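Local coordinates for protein ADP compounds hydrolase NudE (Escherichia coli, PDB 1VHZ) that hydrolyses ADP-linked compounds such as ADP-ribose, Ap3A, Ap2A and NADH, as a homodimeric Nudix hydrolase that uses magnesium or other divalent cations, at residues T47-V52 with L83-E88; A106-F111 with V130-Y135. All blocks are in the same frame, centred on the assembly; numbering follows the deposited sequence.

Contact 1: T47-V52 with L83-E88; sequences TNREAV and LIDPGE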
loop_
_atom_site.group_PDB
_atom_site.type_symbol
_atom_site.label_atom_id
_atom_site.label_comp_id
_atom_site.label_asym_id
_atom_site.label_seq_id
_atom_site.Cartn_x
_atom_site.Cartn_y
_atom_site.Cartn_z
ATOM N N THR A 47 4.209 5.725 -14.949
ATOM C CA THR A 47 5.662 5.782 -15.022
ATOM C C THR A 47 6.227 4.373 -14.885
ATOM O O THR A 47 5.551 3.475 -14.381
ATOM C CB THR A 47 6.232 6.676 -13.904
ATOM O OG1 THR A 47 7.660 6.627 -13.930
ATOM C CG2 THR A 47 5.733 6.201 -12.547
ATOM N N ASN A 48 7.452 4.188 -15.353
ATOM C CA ASN A 48 8.092 2.877 -15.231
ATOM C C ASN A 48 9.179 2.966 -14.164
ATOM O O ASN A 48 9.932 2.021 -13.961
ATOM C CB ASN A 48 8.594 2.386 -16.583
ATOM C CG ASN A 48 7.431 1.876 -17.430
ATOM O OD1 ASN A 48 6.904 0.798 -17.150
ATOM N ND2 ASN A 48 7.006 2.638 -18.429
ATOM N N ARG A 49 9.260 4.128 -13.503
ATOM C CA ARG A 49 10.248 4.322 -12.439
ATOM C C ARG A 49 9.802 3.505 -11.219
ATOM O O ARG A 49 8.678 3.660 -10.736
ATOM C CB ARG A 49 10.412 5.795 -12.086
ATOM C CG ARG A 49 11.547 6.104 -11.130
ATOM C CD ARG A 49 12.862 6.380 -11.819
ATOM N NE ARG A 49 13.923 6.832 -10.960
ATOM C CZ ARG A 49 14.120 8.012 -10.400
ATOM N NH1 ARG A 49 15.184 8.244 -9.620
ATOM N NH2 ARG A 49 13.273 9.007 -10.594
ATOM N N GLU A 50 10.616 2.545 -10.788
ATOM C CA GLU A 50 10.229 1.720 -9.656
ATOM C C GLU A 50 10.958 2.109 -8.379
ATOM O O GLU A 50 11.946 2.832 -8.381
ATOM C CB GLU A 50 10.397 0.235 -9.940
ATOM C CG GLU A 50 9.673 -0.224 -11.201
ATOM C CD GLU A 50 9.844 -1.699 -11.494
ATOM O OE1 GLU A 50 10.629 -2.383 -10.808
ATOM O OE2 GLU A 50 9.169 -2.198 -12.421
ATOM N N ALA A 51 10.382 1.631 -7.273
ATOM C CA ALA A 51 10.905 1.854 -5.955
ATOM C C ALA A 51 11.499 0.578 -5.372
ATOM O O ALA A 51 11.251 -0.540 -5.835
ATOM C CB ALA A 51 9.807 2.388 -5.019
ATOM N N VAL A 52 12.302 0.776 -4.327
ATOM C CA VAL A 52 12.946 -0.314 -3.621
ATOM C C VAL A 52 12.827 -0.076 -2.111
ATOM O O VAL A 52 12.821 1.063 -1.636
ATOM C CB VAL A 52 14.423 -0.488 -4.011
ATOM C CG1 VAL A 52 15.273 0.694 -3.574
ATOM C CG2 VAL A 52 15.011 -1.772 -3.417
ATOM N N LEU A 83 13.991 5.209 -4.640
ATOM C CA LEU A 83 13.723 4.932 -6.024
ATOM C C LEU A 83 14.897 4.235 -6.705
ATOM O O LEU A 83 16.051 4.411 -6.342
ATOM C CB LEU A 83 13.435 6.254 -6.765
ATOM C CG LEU A 83 12.199 7.006 -6.274
ATOM C CD1 LEU A 83 12.059 8.338 -7.016
ATOM C CD2 LEU A 83 10.956 6.153 -6.467
ATOM N N ILE A 84 14.555 3.405 -7.686
ATOM C CA ILE A 84 15.596 2.728 -8.478
ATOM C C ILE A 84 15.996 3.697 -9.591
ATOM O O ILE A 84 15.098 4.108 -10.337
ATOM C CB ILE A 84 15.026 1.436 -9.096
ATOM C CG1 ILE A 84 14.633 0.480 -7.958
ATOM C CG2 ILE A 84 16.031 0.845 -10.075
ATOM C CD1 ILE A 84 14.174 -0.896 -8.398
ATOM N N ASP A 85 17.246 4.099 -9.696
ATOM C CA ASP A 85 17.611 5.033 -10.779
ATOM C C ASP A 85 17.673 4.261 -12.094
ATOM O O ASP A 85 18.017 3.080 -12.098
ATOM C CB ASP A 85 18.930 5.733 -10.471
ATOM C CG ASP A 85 18.899 6.589 -9.217
ATOM O OD1 ASP A 85 17.838 7.139 -8.867
ATOM O OD2 ASP A 85 19.940 6.748 -8.543
ATOM N N PRO A 86 17.306 4.894 -13.199
ATOM C CA PRO A 86 17.346 4.260 -14.509
ATOM C C PRO A 86 18.698 3.609 -14.761
ATOM O O PRO A 86 19.752 4.189 -14.498
ATOM C CB PRO A 86 17.076 5.379 -15.495
ATOM C CG PRO A 86 16.534 6.520 -14.722
ATOM C CD PRO A 86 16.892 6.315 -13.269
ATOM N N GLY A 87 18.700 2.357 -15.200
ATOM C CA GLY A 87 19.948 1.643 -15.449
ATOM C C GLY A 87 20.365 0.756 -14.286
ATOM O O GLY A 87 21.183 -0.150 -14.449
ATOM N N GLU A 88 19.835 0.979 -13.086
ATOM C CA GLU A 88 20.183 0.213 -11.908
ATOM C C GLU A 88 19.323 -1.029 -11.733
ATOM O O GLU A 88 18.130 -0.982 -12.017
ATOM C CB GLU A 88 19.912 1.060 -10.638
ATOM C CG GLU A 88 20.991 1.913 -10.078
ATOM C CD GLU A 88 20.729 2.614 -8.765
ATOM O OE1 GLU A 88 19.579 2.929 -8.366
ATOM O OE2 GLU A 88 21.734 2.935 -8.076
HETATM O O HOH W 1 13.088 2.693 -12.012
#
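Arg-49 reaches the carbonyl oxygen of Ile-84 and the carboxylate of Asp-85, where the Nudix box loop leaves strand 80-83 for helix 90-102. Its backbone N donates to Thr-47 OG1 in an ST turn. Its CG stands anti to the backbone N (chi1 -172°), and a bend at chi2 carries the chain across to the loop. There two groups meet the guanidinium edge near its plane: NE donates to Ile-84 O at 3.0 Å, from above the carbonyl plane, and NH1 forms a salt bridge with Asp-85 OD1 at 3.0 Å, using the anti lone pair. Leu-83 CD1 lies over one guanidinium face, 3.8 Å from NH2. Ile-84 O is gripped again by a water that also accepts from Glu-50 N.

Glu-50 pairs through its backbone: Ile-84 N donates to Glu-50 O at 2.8 Å in a nearly straight bond (174°). Its carboxylate turns instead to Asn-127, through OE1. Ala-51 pairs with Leu-83 in antiparallel, non-hydrogen-bonded fashion, their side chains diverging, although CB still comes within 4.2 Å of Leu-83 CD2. Val-52 sets CB 4.1 Å from Ile-84 CG1 and packs on Ala-94 of helix 90-102, close to Glu-97, a metal ligand by similarity.

Within the loop, a type II turn is closed by Glu-88 N donating to Asp-85 O; Asp-85 N in turn donates to Glu-88 OE1, while OE2 salt-bridges Arg-96. One arginine thus holds the loop by a salt bridge to a carboxylate and a hydrogen bond to a backbone carbonyl, and its charge would be expected to favour an ionised Asp-85.

Contact 2: A106-F111 with V130-Y135; sequences ANDLTF and VAQDLY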
loop_
_atom_site.group_PDB
_atom_site.type_symbol
_atom_site.label_atom_id
_atom_site.label_comp_id
_atom_site.label_asym_id
_atom_site.label_seq_id
_atom_site.Cartn_x
_atom_site.Cartn_y
_atom_site.Cartn_z
ATOM N N ALA A 106 25.707 -3.972 1.739
ATOM C CA ALA A 106 25.423 -5.349 2.173
ATOM C C ALA A 106 26.052 -6.326 1.192
ATOM O O ALA A 106 25.932 -6.079 -0.009
ATOM C CB ALA A 106 23.916 -5.586 2.247
ATOM N N ASN A 107 26.683 -7.400 1.660
ATOM C CA ASN A 107 27.254 -8.360 0.704
ATOM C C ASN A 107 26.198 -9.368 0.277
ATOM O O ASN A 107 26.395 -10.080 -0.698
ATOM C CB ASN A 107 28.438 -9.126 1.300
ATOM C CG ASN A 107 29.627 -8.199 1.549
ATOM O OD1 ASN A 107 29.980 -7.398 0.689
ATOM N ND2 ASN A 107 30.210 -8.282 2.733
ATOM N N ASP A 108 25.075 -9.427 1.004
ATOM C CA ASP A 108 24.051 -10.415 0.662
ATOM C C ASP A 108 22.682 -9.775 0.533
ATOM O O ASP A 108 21.950 -9.549 1.499
ATOM C CB ASP A 108 24.117 -11.534 1.700
ATOM C CG ASP A 108 23.163 -12.673 1.446
ATOM O OD1 ASP A 108 22.972 -13.540 2.328
ATOM O OD2 ASP A 108 22.561 -12.737 0.360
ATOM N N LEU A 109 22.275 -9.529 -0.712
ATOM C CA LEU A 109 20.996 -8.901 -1.010
ATOM C C LEU A 109 20.048 -9.864 -1.695
ATOM O O LEU A 109 20.426 -10.554 -2.641
ATOM C CB LEU A 109 21.216 -7.644 -1.853
ATOM C CG LEU A 109 21.950 -6.499 -1.147
ATOM C CD1 LEU A 109 22.574 -5.530 -2.138
ATOM C CD2 LEU A 109 21.004 -5.762 -0.207
ATOM N N THR A 110 18.825 -10.002 -1.140
ATOM C CA THR A 110 17.871 -10.913 -1.748
ATOM C C THR A 110 16.549 -10.240 -2.076
ATOM O O THR A 110 15.942 -9.499 -1.311
ATOM C CB THR A 110 17.763 -12.318 -1.216
ATOM O OG1 THR A 110 16.446 -12.813 -0.954
ATOM C CG2 THR A 110 18.672 -12.675 -0.090
ATOM N N PHE A 111 16.196 -10.397 -3.347
ATOM C CA PHE A 111 14.962 -9.812 -3.898
ATOM C C PHE A 111 13.828 -10.796 -3.618
ATOM O O PHE A 111 13.759 -11.920 -4.094
ATOM C CB PHE A 111 15.154 -9.452 -5.355
ATOM C CG PHE A 111 13.890 -9.151 -6.096
ATOM C CD1 PHE A 111 13.574 -9.864 -7.245
ATOM C CD2 PHE A 111 12.998 -8.191 -5.614
ATOM C CE1 PHE A 111 12.394 -9.600 -7.927
ATOM C CE2 PHE A 111 11.817 -7.945 -6.302
ATOM C CZ PHE A 111 11.511 -8.652 -7.447
ATOM N N VAL A 130 15.983 -7.968 0.980
ATOM C CA VAL A 130 16.532 -8.217 2.324
ATOM C C VAL A 130 18.058 -8.069 2.231
ATOM O O VAL A 130 18.653 -8.598 1.293
ATOM C CB VAL A 130 16.222 -9.630 2.841
ATOM C CG1 VAL A 130 16.779 -9.847 4.259
ATOM C CG2 VAL A 130 14.732 -9.879 2.818
ATOM N N ALA A 131 18.646 -7.316 3.138
ATOM C CA ALA A 131 20.066 -7.058 3.193
ATOM C C ALA A 131 20.741 -7.687 4.413
ATOM O O ALA A 131 20.301 -7.446 5.554
ATOM C CB ALA A 131 20.294 -5.548 3.340
ATOM N N GLN A 132 21.737 -8.518 4.185
ATOM C CA GLN A 132 22.498 -9.157 5.247
ATOM C C GLN A 132 23.996 -9.031 4.936
ATOM O O GLN A 132 24.376 -8.757 3.797
ATOM C CB GLN A 132 22.177 -10.634 5.422
ATOM C CG GLN A 132 20.709 -10.976 5.437
ATOM C CD GLN A 132 20.444 -12.462 5.504
ATOM O OE1 GLN A 132 20.404 -13.024 6.596
ATOM N NE2 GLN A 132 20.278 -13.092 4.353
ATOM N N ASP A 133 24.810 -9.368 5.924
ATOM C CA ASP A 133 26.259 -9.306 5.827
ATOM C C ASP A 133 26.667 -7.887 5.444
ATOM O O ASP A 133 27.209 -7.605 4.376
ATOM C CB ASP A 133 26.808 -10.352 4.869
ATOM C CG ASP A 133 28.342 -10.375 4.923
ATOM O OD1 ASP A 133 28.899 -9.915 5.946
ATOM O OD2 ASP A 133 28.965 -10.807 3.945
ATOM N N LEU A 134 26.350 -6.966 6.350
ATOM C CA LEU A 134 26.606 -5.552 6.168
ATOM C C LEU A 134 28.034 -5.135 6.513
ATOM O O LEU A 134 28.684 -5.750 7.340
ATOM C CB LEU A 134 25.667 -4.724 7.057
ATOM C CG LEU A 134 24.203 -5.107 7.133
ATOM C CD1 LEU A 134 23.400 -4.014 7.848
ATOM C CD2 LEU A 134 23.597 -5.364 5.761
ATOM N N TYR A 135 28.453 -4.029 5.919
ATOM C CA TYR A 135 29.775 -3.459 6.146
ATOM C C TYR A 135 29.602 -1.935 6.067
ATOM O O TYR A 135 28.727 -1.480 5.326
ATOM C CB TYR A 135 30.802 -3.936 5.117
ATOM C CG TYR A 135 30.388 -3.644 3.693
ATOM C CD1 TYR A 135 30.644 -2.429 3.091
ATOM C CD2 TYR A 135 29.674 -4.597 2.966
ATOM C CE1 TYR A 135 30.232 -2.166 1.786
ATOM C CE2 TYR A 135 29.267 -4.353 1.668
ATOM C CZ TYR A 135 29.550 -3.136 1.087
ATOM O OH TYR A 135 29.132 -2.894 -0.211
#
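Thr-110 and Val-130 pair in the antiparallel beta hairpin of segments 106-111 and 130-135, part of the mixed sheet of the Nudix fold, the two short strand axes 4.8 Å apart. The N of each donates to the O of the other, both bonds 2.8 Å from N to O. Asp-108 and Gln-132 bond likewise, Gln-132 N giving 2.9 Å to Asp-108 O, which satisfies the backbone N and O of these four residues. Between them Leu-109 and Ala-131 form a non-hydrogen-bonded pair; Ala-131 turns its own polar backbone to Val-55 and Ile-57 of strand 51-58.

At residues 107 and 133 both segments turn a corner, yet bonding continues: Asn-107 N donates to Asp-133 O at 2.8 Å. Ala-106 N is taken up by Asn-95 OD1 of helix 90-102.

On one face Ala-106 CB touches both Ala-131 CB and Leu-134 CD2, and Leu-109 CD2 meets Ala-131 CB at 3.6 Å. On the other, Trp-181 of helix 169-184 packs against Thr-110, Val-130 and Gln-132. Asp-108 and Gln-132 lie side by side there, but OD1 and NE2, 3.4 Å apart, are not hydrogen-bonded because the angle is poor.

Asn-107 CG lies anti to its carbonyl carbon (chi1 -67°), beside Asp-133. From there ND2 donates to Asp-133 OD2 at 3.1 Å, approaching from above the carboxylate plane, whereas OD1 comes 3.3 Å from Tyr-135 CE2.

In the fold
Contact 1 closes before contact 2 opens, so the two follow in series along the chain, with centres 19 Å apart and nearest atoms about 7 Å apart. They do not touch, but they share one mixed sheet, in which strand 51-58 of contact 1 runs parallel beside strand 125-136 of contact 2. Helix 90-102 is the second common element, and side chains from both contacts pack on it. This helix carries Glu-97 and Glu-101, metal ligands by similarity; contact 1 lies at the loop leading into it, and side chains of contact 2 touch it through Asn-95 and Lys-99, consistent with a sheet that frames the Nudix metal site.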